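Local coordinates for hypothetical protein PH1570 (Pyrococcus horikoshii, PDB 2HQ4), which is of unknown function and forms a compact single-chain domain in which helices pack against a long antiparallel beta sheet, at residues N37-L43 / R139-F143. Coordinates in Å, arbitrary orientation, origin at the centre of the assembly. Residue numbers count along the deposited sequence, not the author numbering.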
ATOM      1  N   ASN A  37      -7.728  -1.178  -7.872  1.00 19.17           N
ATOM      2  CA  ASN A  37      -6.729  -1.540  -8.885  1.00 20.22           C
ATOM      3  C   ASN A  37      -5.473  -2.218  -8.283  1.00 20.88           C
ATOM      4  O   ASN A  37      -5.217  -2.075  -7.103  1.00 19.22           O
ATOM      5  CB  ASN A  37      -6.388  -0.338  -9.752  1.00 20.05           C
ATOM      6  CG  ASN A  37      -7.580   0.073 -10.677  1.00 24.34           C
ATOM      7  OD1 ASN A  37      -7.912   1.267 -10.837  1.00 28.32           O
ATOM      8  ND2 ASN A  37      -8.221  -0.928 -11.258  1.00 23.94           N
ATOM      9  N   ASP A  38      -4.730  -2.952  -9.113  1.00 20.33           N
ATOM     10  CA  ASP A  38      -3.588  -3.759  -8.696  1.00 21.06           C
ATOM     11  C   ASP A  38      -2.518  -2.861  -8.031  1.00 21.56           C
ATOM     12  O   ASP A  38      -2.125  -1.834  -8.581  1.00 21.92           O
ATOM     13  CB  ASP A  38      -3.007  -4.445  -9.942  1.00 21.59           C
ATOM     14  CG  ASP A  38      -1.953  -5.512  -9.618  1.00 24.80           C
ATOM     15  OD1 ASP A  38      -1.751  -5.880  -8.445  1.00 22.80           O
ATOM     16  OD2 ASP A  38      -1.301  -5.963 -10.570  1.00 29.67           O
ATOM     17  N   ALA A  39      -2.096  -3.234  -6.829  1.00 20.95           N
ATOM     18  CA  ALA A  39      -0.988  -2.524  -6.182  1.00 19.89           C
ATOM     19  C   ALA A  39       0.145  -3.474  -5.827  1.00 18.93           C
ATOM     20  O   ALA A  39       0.981  -3.151  -4.974  1.00 19.62           O
ATOM     21  CB  ALA A  39      -1.479  -1.796  -4.945  1.00 18.72           C
ATOM     22  N   ARG A  40       0.210  -4.642  -6.461  1.00 19.06           N
ATOM     23  CA  ARG A  40       1.236  -5.621  -6.040  1.00 20.12           C
ATOM     24  C   ARG A  40       2.683  -5.135  -6.132  1.00 19.56           C
ATOM     25  O   ARG A  40       3.509  -5.472  -5.279  1.00 18.00           O
ATOM     26  CB  ARG A  40       1.016  -7.005  -6.660  1.00 19.95           C
ATOM     27  CG  ARG A  40      -0.144  -7.815  -5.944  1.00 19.60           C
ATOM     28  CD  ARG A  40      -0.682  -8.982  -6.811  1.00 23.73           C
ATOM     29  NE  ARG A  40      -0.743  -8.566  -8.217  1.00 31.06           N
ATOM     30  CZ  ARG A  40      -0.633  -9.394  -9.249  1.00 35.29           C
ATOM     31  NH1 ARG A  40      -0.470 -10.698  -9.034  1.00 39.09           N
ATOM     32  NH2 ARG A  40      -0.662  -8.917 -10.485  1.00 36.87           N
ATOM     33  N   LYS A  41       3.001  -4.333  -7.145  1.00 19.16           N
ATOM     34  CA  LYS A  41       4.364  -3.819  -7.270  1.00 21.29           C
ATOM     35  C   LYS A  41       4.727  -2.777  -6.176  1.00 19.76           C
ATOM     36  O   LYS A  41       5.878  -2.646  -5.793  1.00 18.32           O
ATOM     37  CB  LYS A  41       4.603  -3.245  -8.688  1.00 23.25           C
ATOM     38  CG  LYS A  41       4.682  -4.326  -9.813  1.00 22.74           C
ATOM     39  CD  LYS A  41       5.107  -3.649 -11.136  1.00 26.24           C
ATOM     40  CE  LYS A  41       4.985  -4.610 -12.343  1.00 31.86           C
ATOM     41  NZ  LYS A  41       5.455  -3.889 -13.576  1.00 34.57           N
ATOM     42  N   VAL A  42       3.747  -1.996  -5.724  1.00 18.87           N
ATOM     43  CA  VAL A  42       3.971  -1.137  -4.544  1.00 17.90           C
ATOM     44  C   VAL A  42       4.316  -2.014  -3.325  1.00 17.70           C
ATOM     45  O   VAL A  42       5.270  -1.739  -2.586  1.00 17.17           O
ATOM     46  CB  VAL A  42       2.715  -0.245  -4.233  1.00 18.45           C
ATOM     47  CG1 VAL A  42       2.960   0.604  -2.960  1.00 18.04           C
ATOM     48  CG2 VAL A  42       2.422   0.637  -5.436  1.00 17.90           C
ATOM     49  N   LEU A  43       3.588  -3.109  -3.143  1.00 17.13           N
ATOM     50  CA  LEU A  43       3.861  -3.982  -2.003  1.00 17.65           C
ATOM     51  C   LEU A  43       5.263  -4.627  -2.131  1.00 17.06           C
ATOM     52  O   LEU A  43       6.038  -4.713  -1.151  1.00 14.95           O
ATOM     53  CB  LEU A  43       2.725  -5.004  -1.862  1.00 17.66           C
ATOM     54  CG  LEU A  43       1.561  -4.576  -0.922  1.00 18.93           C
ATOM     55  CD1 LEU A  43       0.976  -3.199  -1.223  1.00 22.04           C
ATOM     56  CD2 LEU A  43       0.518  -5.644  -1.012  1.00 22.08           C
ATOM     57  N   ARG A 139      -4.978   6.540  -8.585  1.00 20.60           N
ATOM     58  CA  ARG A 139      -4.902   5.430  -9.524  1.00 20.45           C
ATOM     59  C   ARG A 139      -5.897   4.357  -9.209  1.00 21.06           C
ATOM     60  O   ARG A 139      -5.907   3.279  -9.836  1.00 21.37           O
ATOM     61  CB  ARG A 139      -3.475   4.878  -9.542  1.00 19.83           C
ATOM     62  CG  ARG A 139      -2.583   5.805 -10.282  1.00 17.63           C
ATOM     63  CD  ARG A 139      -1.101   5.397 -10.274  1.00 20.45           C
ATOM     64  NE  ARG A 139      -0.372   6.399 -11.042  1.00 21.38           N
ATOM     65  CZ  ARG A 139       0.843   6.217 -11.557  1.00 24.33           C
ATOM     66  NH1 ARG A 139       1.454   5.075 -11.401  1.00 21.85           N
ATOM     67  NH2 ARG A 139       1.414   7.167 -12.263  1.00 22.86           N
ATOM     68  N   GLY A 140      -6.781   4.669  -8.273  1.00 19.73           N
ATOM     69  CA  GLY A 140      -7.868   3.782  -7.942  1.00 19.92           C
ATOM     70  C   GLY A 140      -7.583   2.633  -6.997  1.00 20.31           C
ATOM     71  O   GLY A 140      -8.227   1.574  -7.068  1.00 18.96           O
ATOM     72  N   ARG A 141      -6.590   2.836  -6.135  1.00 20.87           N
ATOM     73  CA  ARG A 141      -6.163   1.805  -5.195  1.00 20.39           C
ATOM     74  C   ARG A 141      -6.388   2.337  -3.794  1.00 20.06           C
ATOM     75  O   ARG A 141      -6.082   3.522  -3.496  1.00 20.87           O
ATOM     76  CB  ARG A 141      -4.684   1.513  -5.408  1.00 21.35           C
ATOM     77  CG  ARG A 141      -4.419   1.170  -6.865  1.00 22.25           C
ATOM     78  CD  ARG A 141      -2.990   0.981  -7.119  1.00 23.35           C
ATOM     79  NE  ARG A 141      -2.173   2.190  -6.985  1.00 21.44           N
ATOM     80  CZ  ARG A 141      -0.929   2.214  -7.407  1.00 26.33           C
ATOM     81  NH1 ARG A 141      -0.455   1.114  -7.976  1.00 32.83           N
ATOM     82  NH2 ARG A 141      -0.181   3.293  -7.304  1.00 27.61           N
ATOM     83  N   LEU A 142      -6.946   1.476  -2.963  1.00 18.20           N
ATOM     84  CA  LEU A 142      -7.173   1.771  -1.568  1.00 18.31           C
ATOM     85  C   LEU A 142      -6.301   0.816  -0.735  1.00 17.86           C
ATOM     86  O   LEU A 142      -6.456  -0.443  -0.808  1.00 16.91           O
ATOM     87  CB  LEU A 142      -8.661   1.587  -1.250  1.00 17.56           C
ATOM     88  CG  LEU A 142      -8.973   1.706   0.249  1.00 21.87           C
ATOM     89  CD1 LEU A 142      -8.969   3.215   0.716  1.00 19.36           C
ATOM     90  CD2 LEU A 142     -10.291   1.064   0.479  1.00 22.91           C
ATOM     91  N   PHE A 143      -5.380   1.404   0.023  1.00 16.84           N
ATOM     92  CA  PHE A 143      -4.509   0.646   0.921  1.00 17.20           C
ATOM     93  C   PHE A 143      -5.072   0.734   2.333  1.00 17.37           C
ATOM     94  O   PHE A 143      -5.581   1.802   2.727  1.00 17.65           O
ATOM     95  CB  PHE A 143      -3.134   1.283   0.939  1.00 17.13           C
ATOM     96  CG  PHE A 143      -2.445   1.286  -0.392  1.00 18.79           C
ATOM     97  CD1 PHE A 143      -1.523   0.255  -0.716  1.00 17.85           C
ATOM     98  CD2 PHE A 143      -2.682   2.324  -1.311  1.00 18.09           C
ATOM     99  CE1 PHE A 143      -0.855   0.260  -1.981  1.00 18.80           C
ATOM    100  CE2 PHE A 143      -2.051   2.343  -2.559  1.00 18.85           C
ATOM    101  CZ  PHE A 143      -1.113   1.291  -2.886  1.00 20.26           C
TER
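Arg141 is the larger bump here, and the ring of Phe143 is the second. Arg141 fills the hollow of the 37-39 turn: Arg141 CG lies 3.4 Å from Asn37 O, and Arg141 CD touches Ala39 CB at 3.8 Å. Arg141 NH1 makes a weak hydrogen bond to Asp38 O at 3.4 Å. The stronger polar partner of this guanidinium is Asp137, through a salt bridge. The CE1 side of the Phe143 ring fits a shallow hollow at the start of helix 40-55. Phe143 CE1 lies 3.7 Å from Ala39 CB and 4.0 Å from both Val42 CG1 and Leu43 CD1. Further out, Asn37 N donates to Gly140 O at 2.9 Å. At Gly140's backbone angles a CB would press against Arg139 O. Asp38 OD1 accepts from Arg40 N, an Asx turn leading into the helix. Turn 37-39 joins strand 30-36 to helix 40-55. Strand 141-145 pairs antiparallel with 30-36, so its start packs against that turn, as in an alpha+beta fold.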